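Side-chain contacts in tail spike protein (Acinetobacter phage vB_AbaP_AS12, PDB 6EU4), which probably recognises and depolymerises the capsular polysaccharide of its Acinetobacter baumannii host, as a trimeric tailspike of the phage: residues L159-I164 against I168-V173; D185-N190 against T262-N267. All coordinates share one frame; numbering follows the deposited sequence.

Interaction 1: residues L159-I164 against I168-V173; sequences LGNRTI and IMNFDV
A two-stranded antiparallel beta hairpin, strands 161-164 and 167-170, projects from the beta-helix of the tailspike and brings R162 against M169. Two backbone bonds join this hydrogen-bonded pair. The bond from M169 N to R162 O is 2.7 Å long and nearly straight, and R162 N returns one to M169 O. M169 is a selenomethionine.

One face of the hairpin carries N161, T163, I168 and N170. N170 ND2 donates to N161 OD1 at 2.9 Å. N161 OD1 lies in the amide plane of N170, while N170 ND2 stands above the carbonyl plane of N161, off its lone pairs. The two amide planes are 76° apart. N170 OD1 accepts from D172 N at 2.7 Å, an Asx turn. The N170 amide is thus gripped at both ends and its rotation is fixed. I168 CG2 packs against N161 CB, and I168 CG1 lies 3.5 Å from T163 OG1.

Beyond the R162-M169 pair, the D172 carboxylate takes two backbone N-H groups. L159 N donates to D172 OD1 at 3.0 Å and G160 N to D172 OD2 at 2.9 Å, both from the syn side but somewhat out of the carboxylate plane. A water links G160 O, F171 N and D172 OD1.

Beside R162 and M169, I164 CD1 meets the edge of the F171 ring 3.8 Å from F171 CZ and sits 3.7 Å above the centre of the R162 guanidinium. R162 CG is anti to the backbone N (chi1 174°), and the extended chain carries the guanidinium over to 181-182, where R162 NH1 and NH2 are hydrogen-bonded to P181 O and R182 O.

With two N-H donors and a water, the D172 carboxylate is probably stabilised as an anion and ties residues 159-160 to the inverse gamma turn centred on D172.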
ATOM      1  N   LEU A 159      33.584  -4.378  26.675  1.00 21.17           N
ATOM      2  CA  LEU A 159      32.823  -3.546  27.603  1.00 21.52           C
ATOM      3  C   LEU A 159      32.099  -4.341  28.680  1.00 23.49           C
ATOM      4  O   LEU A 159      31.704  -3.754  29.696  1.00 23.01           O
ATOM      5  CB  LEU A 159      31.797  -2.699  26.839  1.00 21.78           C
ATOM      6  CG  LEU A 159      32.429  -1.805  25.770  1.00 22.86           C
ATOM      7  CD1 LEU A 159      31.345  -1.138  24.900  1.00 21.47           C
ATOM      8  CD2 LEU A 159      33.330  -0.754  26.427  1.00 27.61           C
ATOM      9  N   GLY A 160      31.902  -5.635  28.486  1.00 21.30           N
ATOM     10  CA  GLY A 160      31.379  -6.478  29.549  1.00 22.10           C
ATOM     11  C   GLY A 160      29.867  -6.377  29.701  1.00 22.58           C
ATOM     12  O   GLY A 160      29.166  -5.785  28.888  1.00 22.24           O
ATOM     13  N   ASN A 161      29.378  -6.959  30.796  1.00 21.57           N
ATOM     14  CA  ASN A 161      27.946  -7.072  31.044  1.00 21.12           C
ATOM     15  C   ASN A 161      27.375  -5.784  31.615  1.00 20.58           C
ATOM     16  O   ASN A 161      27.985  -5.153  32.486  1.00 21.83           O
ATOM     17  CB  ASN A 161      27.669  -8.210  32.037  1.00 24.58           C
ATOM     18  CG  ASN A 161      27.926  -9.579  31.442  1.00 29.04           C
ATOM     19  OD1 ASN A 161      27.585  -9.838  30.297  1.00 26.47           O
ATOM     20  ND2 ASN A 161      28.535 -10.461  32.222  1.00 33.15           N
ATOM     21  N   ARG A 162      26.167  -5.436  31.170  1.00 19.79           N
ATOM     22  CA  ARG A 162      25.481  -4.236  31.628  1.00 20.42           C
ATOM     23  C   ARG A 162      23.983  -4.497  31.764  1.00 18.01           C
ATOM     24  O   ARG A 162      23.353  -5.035  30.844  1.00 18.72           O
ATOM     25  CB  ARG A 162      25.737  -3.090  30.651  1.00 24.40           C
ATOM     26  CG  ARG A 162      24.972  -1.838  30.942  1.00 24.98           C
ATOM     27  CD  ARG A 162      25.156  -0.822  29.810  1.00 26.83           C
ATOM     28  NE  ARG A 162      24.101   0.175  29.841  1.00 29.37           N
ATOM     29  CZ  ARG A 162      23.888   1.077  28.881  1.00 30.58           C
ATOM     30  NH1 ARG A 162      24.670   1.115  27.814  1.00 30.13           N
ATOM     31  NH2 ARG A 162      22.888   1.944  28.997  1.00 31.85           N
ATOM     32  N   THR A 163      23.405  -4.086  32.896  1.00 18.53           N
ATOM     33  CA  THR A 163      21.971  -4.236  33.118  1.00 17.40           C
ATOM     34  C   THR A 163      21.246  -3.028  32.549  1.00 18.05           C
ATOM     35  O   THR A 163      21.534  -1.888  32.932  1.00 18.81           O
ATOM     36  CB  THR A 163      21.647  -4.391  34.602  1.00 18.03           C
ATOM     37  OG1 THR A 163      22.254  -5.588  35.080  1.00 18.57           O
ATOM     38  CG2 THR A 163      20.137  -4.461  34.834  1.00 18.79           C
ATOM     39  N   ILE A 164      20.303  -3.294  31.651  1.00 16.54           N
ATOM     40  CA  ILE A 164      19.477  -2.281  31.011  1.00 18.02           C
ATOM     41  C   ILE A 164      18.027  -2.685  31.228  1.00 17.24           C
ATOM     42  O   ILE A 164      17.613  -3.773  30.804  1.00 17.28           O
ATOM     43  CB  ILE A 164      19.777  -2.167  29.508  1.00 15.59           C
ATOM     44  CG1 ILE A 164      21.263  -1.904  29.271  1.00 17.82           C
ATOM     45  CG2 ILE A 164      18.913  -1.073  28.899  1.00 16.47           C
ATOM     46  CD1 ILE A 164      21.660  -1.831  27.770  1.00 19.95           C
ATOM     47  N   ILE A 168      20.326  -8.213  31.691  1.00 16.73           N
ATOM     48  CA  ILE A 168      21.771  -8.142  31.529  1.00 16.69           C
ATOM     49  C   ILE A 168      22.078  -8.328  30.051  1.00 19.70           C
ATOM     50  O   ILE A 168      21.773  -9.376  29.474  1.00 20.22           O
ATOM     51  CB  ILE A 168      22.485  -9.192  32.386  1.00 20.76           C
ATOM     52  CG1 ILE A 168      22.231  -8.867  33.852  1.00 21.60           C
ATOM     53  CG2 ILE A 168      23.986  -9.185  32.072  1.00 24.19           C
ATOM     54  CD1 ILE A 168      22.825  -9.859  34.868  1.00 23.99           C
HETATM   55  N   MSE A 169      22.677  -7.307  29.450  1.00 17.92           N
HETATM   56  CA  MSE A 169      23.041  -7.294  28.045  1.00 17.27           C
HETATM   57  C   MSE A 169      24.559  -7.271  27.924  1.00 17.66           C
HETATM   58  O   MSE A 169      25.271  -6.794  28.796  1.00 17.85           O
HETATM   59  CB  MSE A 169      22.436  -6.079  27.341  1.00 17.12           C
HETATM   60  CG  MSE A 169      20.941  -5.955  27.547  1.00 17.98           C
HETATM   61 SE   MSE A 169      20.012  -7.384  26.620  0.95 17.51          SE
HETATM   62  CE  MSE A 169      20.185  -6.790  24.764  1.00 17.93           C
ATOM     63  N   ASN A 170      25.050  -7.794  26.816  1.00 16.83           N
ATOM     64  CA  ASN A 170      26.478  -7.823  26.551  1.00 17.70           C
ATOM     65  C   ASN A 170      26.664  -7.523  25.075  1.00 17.73           C
ATOM     66  O   ASN A 170      26.024  -8.145  24.225  1.00 19.36           O
ATOM     67  CB  ASN A 170      27.082  -9.170  26.930  1.00 20.22           C
ATOM     68  CG  ASN A 170      28.605  -9.179  26.825  1.00 21.73           C
ATOM     69  OD1 ASN A 170      29.154  -8.940  25.755  1.00 22.91           O
ATOM     70  ND2 ASN A 170      29.280  -9.454  27.938  1.00 22.69           N
ATOM     71  N   PHE A 171      27.485  -6.526  24.782  1.00 18.43           N
ATOM     72  CA  PHE A 171      27.674  -6.066  23.417  1.00 16.77           C
ATOM     73  C   PHE A 171      28.992  -6.562  22.818  1.00 15.88           C
ATOM     74  O   PHE A 171      29.376  -6.112  21.723  1.00 17.29           O
ATOM     75  CB  PHE A 171      27.596  -4.547  23.376  1.00 17.83           C
ATOM     76  CG  PHE A 171      26.286  -3.996  23.895  1.00 16.72           C
ATOM     77  CD1 PHE A 171      26.105  -3.788  25.253  1.00 19.32           C
ATOM     78  CD2 PHE A 171      25.256  -3.674  23.032  1.00 18.33           C
ATOM     79  CE1 PHE A 171      24.911  -3.292  25.733  1.00 19.83           C
ATOM     80  CE2 PHE A 171      24.065  -3.173  23.519  1.00 18.07           C
ATOM     81  CZ  PHE A 171      23.898  -2.987  24.862  1.00 17.88           C
ATOM     82  N   ASP A 172      29.658  -7.505  23.481  1.00 16.46           N
ATOM     83  CA  ASP A 172      30.992  -7.952  23.075  1.00 17.12           C
ATOM     84  C   ASP A 172      30.879  -9.099  22.064  1.00 19.48           C
ATOM     85  O   ASP A 172      31.287 -10.241  22.308  1.00 20.29           O
ATOM     86  CB  ASP A 172      31.804  -8.370  24.297  1.00 20.68           C
ATOM     87  CG  ASP A 172      32.071  -7.204  25.274  1.00 22.17           C
ATOM     88  OD1 ASP A 172      31.777  -6.033  24.939  1.00 21.21           O
ATOM     89  OD2 ASP A 172      32.597  -7.464  26.383  1.00 21.41           O
ATOM     90  N   VAL A 173      30.306  -8.764  20.917  1.00 18.62           N
ATOM     91  CA  VAL A 173      30.113  -9.690  19.809  1.00 18.88           C
ATOM     92  C   VAL A 173      31.049  -9.312  18.671  1.00 18.44           C
ATOM     93  O   VAL A 173      31.580  -8.199  18.603  1.00 19.34           O
ATOM     94  CB  VAL A 173      28.650  -9.697  19.309  1.00 21.62           C
ATOM     95  CG1 VAL A 173      27.699 -10.027  20.438  1.00 24.92           C
ATOM     96  CG2 VAL A 173      28.271  -8.374  18.712  1.00 22.76           C
TER
HETATM   97  O   HOH W   1      29.453  -5.208  26.228  1.00 20.18           O

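Interaction 2: residues D185-N190 against T262-N267; sequences DWYAQN and TAWTPN
Y187 and W264 meet as an offset edge-to-face pair. The edge of the W264 six-membered ring is turned toward the face of Y187, with planes at 80° and centroids 6.0 Å apart. The closest atoms are W264 CZ2 and Y187 OH, 3.7 Å apart, and the hydroxyl oxygen lies at the indole edge, in the ring plane. W264 CZ2 also packs 4.1 Å from Y187 CZ. The neighbouring ring atom, W264 CH2, touches W186 CB at 4.0 Å. The W186 indole turns elsewhere; the W186 side chain also touches N165 and I164. CG of W264 is anti to the backbone N (chi1 -167°), which sends the indole across to residues 186-187.

Segment 262-267 is a loop between strands 253-257 and 268-274 of the right-handed parallel beta-helix expected of a phage tailspike. Strand 188-189, just after Y187, pairs in parallel with strand 215-217, and L215 touches both Y187 and W264.

D237 positions the two rings together: its OD2 is hydrogen-bonded to Y187 OH and to W264 NE1, so the polar ends of both rings share one carboxylate oxygen. W239 adds a second edge-to-face partner to Y187. On the loop side, W264 N donates to T262 OG1 at 3.1 Å, an ST turn that holds the backbone leading into the tryptophan.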
ATOM      1  N   ASP A 185      19.779   5.033  29.542  1.00 21.14           N
ATOM      2  CA  ASP A 185      18.766   4.885  28.506  1.00 17.55           C
ATOM      3  C   ASP A 185      18.562   3.405  28.176  1.00 18.25           C
ATOM      4  O   ASP A 185      19.401   2.557  28.494  1.00 20.55           O
ATOM      5  CB  ASP A 185      19.169   5.627  27.231  1.00 18.07           C
ATOM      6  CG  ASP A 185      19.110   7.137  27.381  1.00 21.82           C
ATOM      7  OD1 ASP A 185      18.537   7.633  28.377  1.00 22.11           O
ATOM      8  OD2 ASP A 185      19.656   7.827  26.494  1.00 21.62           O
ATOM      9  N   TRP A 186      17.443   3.106  27.501  1.00 16.26           N
ATOM     10  CA  TRP A 186      17.194   1.748  27.040  1.00 15.49           C
ATOM     11  C   TRP A 186      17.523   1.526  25.571  1.00 16.60           C
ATOM     12  O   TRP A 186      17.740   0.375  25.184  1.00 15.88           O
ATOM     13  CB  TRP A 186      15.734   1.343  27.269  1.00 15.36           C
ATOM     14  CG  TRP A 186      15.276   1.410  28.682  1.00 19.18           C
ATOM     15  CD1 TRP A 186      16.046   1.545  29.792  1.00 21.41           C
ATOM     16  CD2 TRP A 186      13.924   1.358  29.135  1.00 22.57           C
ATOM     17  NE1 TRP A 186      15.260   1.591  30.910  1.00 23.07           N
ATOM     18  CE2 TRP A 186      13.950   1.471  30.534  1.00 24.23           C
ATOM     19  CE3 TRP A 186      12.692   1.227  28.486  1.00 26.24           C
ATOM     20  CZ2 TRP A 186      12.790   1.453  31.307  1.00 27.63           C
ATOM     21  CZ3 TRP A 186      11.540   1.216  29.253  1.00 28.55           C
ATOM     22  CH2 TRP A 186      11.598   1.324  30.645  1.00 27.56           C
ATOM     23  N   TYR A 187      17.565   2.579  24.742  1.00 13.90           N
ATOM     24  CA  TYR A 187      17.723   2.430  23.302  1.00 13.43           C
ATOM     25  C   TYR A 187      18.817   3.359  22.793  1.00 15.30           C
ATOM     26  O   TYR A 187      18.987   4.479  23.290  1.00 15.30           O
ATOM     27  CB  TYR A 187      16.399   2.731  22.555  1.00 16.65           C
ATOM     28  CG  TYR A 187      15.304   1.782  22.962  1.00 15.98           C
ATOM     29  CD1 TYR A 187      15.157   0.559  22.323  1.00 16.50           C
ATOM     30  CD2 TYR A 187      14.425   2.101  23.989  1.00 16.60           C
ATOM     31  CE1 TYR A 187      14.178  -0.338  22.711  1.00 18.23           C
ATOM     32  CE2 TYR A 187      13.446   1.208  24.385  1.00 17.25           C
ATOM     33  CZ  TYR A 187      13.331  -0.009  23.746  1.00 18.36           C
ATOM     34  OH  TYR A 187      12.347  -0.893  24.136  1.00 20.94           O
ATOM     35  N   ALA A 188      19.541   2.893  21.779  1.00 16.32           N
ATOM     36  CA  ALA A 188      20.385   3.765  20.966  1.00 15.30           C
ATOM     37  C   ALA A 188      19.455   4.454  19.977  1.00 14.22           C
ATOM     38  O   ALA A 188      18.879   3.801  19.093  1.00 14.16           O
ATOM     39  CB  ALA A 188      21.478   2.960  20.266  1.00 16.12           C
ATOM     40  N   GLN A 189      19.261   5.757  20.140  1.00 14.14           N
ATOM     41  CA  GLN A 189      18.141   6.408  19.481  1.00 12.92           C
ATOM     42  C   GLN A 189      18.538   7.747  18.875  1.00 14.10           C
ATOM     43  O   GLN A 189      19.579   8.325  19.193  1.00 13.40           O
ATOM     44  CB  GLN A 189      16.986   6.619  20.452  1.00 13.08           C
ATOM     45  CG  GLN A 189      17.293   7.455  21.660  1.00 16.57           C
ATOM     46  CD  GLN A 189      16.057   7.631  22.509  1.00 21.21           C
ATOM     47  OE1 GLN A 189      15.711   6.753  23.305  1.00 22.83           O
ATOM     48  NE2 GLN A 189      15.344   8.742  22.302  1.00 18.98           N
ATOM     49  N   ASN A 190      17.664   8.229  17.990  1.00 15.03           N
ATOM     50  CA  ASN A 190      17.842   9.518  17.320  1.00 14.34           C
ATOM     51  C   ASN A 190      19.159   9.586  16.559  1.00 14.31           C
ATOM     52  O   ASN A 190      19.811  10.627  16.501  1.00 14.90           O
ATOM     53  CB  ASN A 190      17.712  10.661  18.317  1.00 16.99           C
ATOM     54  CG  ASN A 190      16.359  10.670  18.995  1.00 20.17           C
ATOM     55  OD1 ASN A 190      16.230  10.303  20.164  1.00 21.28           O
ATOM     56  ND2 ASN A 190      15.330  11.043  18.249  1.00 19.80           N
ATOM     57  N   THR A 262      19.128 -12.910  23.362  1.00 14.45           N
ATOM     58  CA  THR A 262      19.561 -12.121  24.518  1.00 15.19           C
ATOM     59  C   THR A 262      18.503 -12.218  25.617  1.00 17.07           C
ATOM     60  O   THR A 262      17.420 -12.791  25.436  1.00 18.44           O
ATOM     61  CB  THR A 262      19.813 -10.637  24.169  1.00 16.25           C
ATOM     62  OG1 THR A 262      18.565  -9.911  24.136  1.00 16.60           O
ATOM     63  CG2 THR A 262      20.540 -10.492  22.835  1.00 17.90           C
ATOM     64  N   ALA A 263      18.813 -11.621  26.774  1.00 17.41           N
ATOM     65  CA  ALA A 263      17.863 -11.588  27.878  1.00 17.15           C
ATOM     66  C   ALA A 263      16.685 -10.655  27.618  1.00 18.36           C
ATOM     67  O   ALA A 263      15.682 -10.719  28.338  1.00 19.52           O
ATOM     68  CB  ALA A 263      18.573 -11.143  29.161  1.00 19.20           C
ATOM     69  N   TRP A 264      16.789  -9.778  26.630  1.00 16.02           N
ATOM     70  CA  TRP A 264      15.733  -8.808  26.354  1.00 15.18           C
ATOM     71  C   TRP A 264      14.606  -9.469  25.573  1.00 15.30           C
ATOM     72  O   TRP A 264      14.854 -10.182  24.598  1.00 16.06           O
ATOM     73  CB  TRP A 264      16.314  -7.656  25.550  1.00 15.01           C
ATOM     74  CG  TRP A 264      15.493  -6.438  25.420  1.00 16.62           C
ATOM     75  CD1 TRP A 264      14.469  -6.215  24.532  1.00 15.79           C
ATOM     76  CD2 TRP A 264      15.654  -5.226  26.162  1.00 16.38           C
ATOM     77  NE1 TRP A 264      13.988  -4.942  24.688  1.00 16.43           N
ATOM     78  CE2 TRP A 264      14.694  -4.314  25.681  1.00 17.57           C
ATOM     79  CE3 TRP A 264      16.520  -4.824  27.185  1.00 16.05           C
ATOM     80  CZ2 TRP A 264      14.569  -3.029  26.193  1.00 19.42           C
ATOM     81  CZ3 TRP A 264      16.396  -3.549  27.696  1.00 17.02           C
ATOM     82  CH2 TRP A 264      15.424  -2.662  27.197  1.00 16.39           C
ATOM     83  N   THR A 265      13.375  -9.221  25.989  1.00 16.30           N
ATOM     84  CA  THR A 265      12.230  -9.774  25.271  1.00 17.86           C
ATOM     85  C   THR A 265      12.050  -9.115  23.904  1.00 16.26           C
ATOM     86  O   THR A 265      11.824  -7.893  23.843  1.00 15.18           O
ATOM     87  CB  THR A 265      10.976  -9.588  26.110  1.00 19.52           C
ATOM     88  OG1 THR A 265      11.113 -10.361  27.318  1.00 20.45           O
ATOM     89  CG2 THR A 265       9.744 -10.025  25.347  1.00 18.98           C
ATOM     90  N   PRO A 266      12.080  -9.872  22.803  1.00 13.49           N
ATOM     91  CA  PRO A 266      11.880  -9.263  21.480  1.00 13.68           C
ATOM     92  C   PRO A 266      10.550  -8.545  21.355  1.00 13.27           C
ATOM     93  O   PRO A 266       9.496  -9.049  21.750  1.00 13.39           O
ATOM     94  CB  PRO A 266      11.944 -10.458  20.523  1.00 15.72           C
ATOM     95  CG  PRO A 266      12.796 -11.434  21.220  1.00 15.25           C
ATOM     96  CD  PRO A 266      12.461 -11.290  22.682  1.00 13.89           C
ATOM     97  N   ASN A 267      10.614  -7.360  20.763  1.00 15.23           N
ATOM     98  CA  ASN A 267       9.434  -6.575  20.433  0.50 16.58           C
ATOM     99  C   ASN A 267       9.869  -5.475  19.487  1.00 15.44           C
ATOM    100  O   ASN A 267      10.938  -4.901  19.675  1.00 15.42           O
ATOM    101  CB  ASN A 267       8.792  -5.961  21.683  0.50 20.15           C
ATOM    102  CG  ASN A 267       7.456  -5.317  21.387  0.50 23.44           C
ATOM    103  OD1 ASN A 267       7.288  -4.098  21.496  0.50 26.89           O
ATOM    104  ND2 ASN A 267       6.504  -6.128  20.977  0.50 27.49           N
TER

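In the fold
Interactions 1 and 2 have centres 12 Å apart and lie on the same side of the chain's centre. They follow one another in sequence, yet they touch in space. I164 O of the hairpin lies 3.3 Å from W264 CZ3, so the indole that meets 186-187 also packs against the hairpin. The selenomethionine CE of M169 comes within 3.6 Å of T262 OG1, and I168 O packs on A263 CB at 3.7 Å. On the other segment, R162 NH2 lies 3.6 Å from D185 O. Loop 262-267 lies between residues 186-187 and the hairpin and touches both, joining them into one packed region on the flank of the beta-helix.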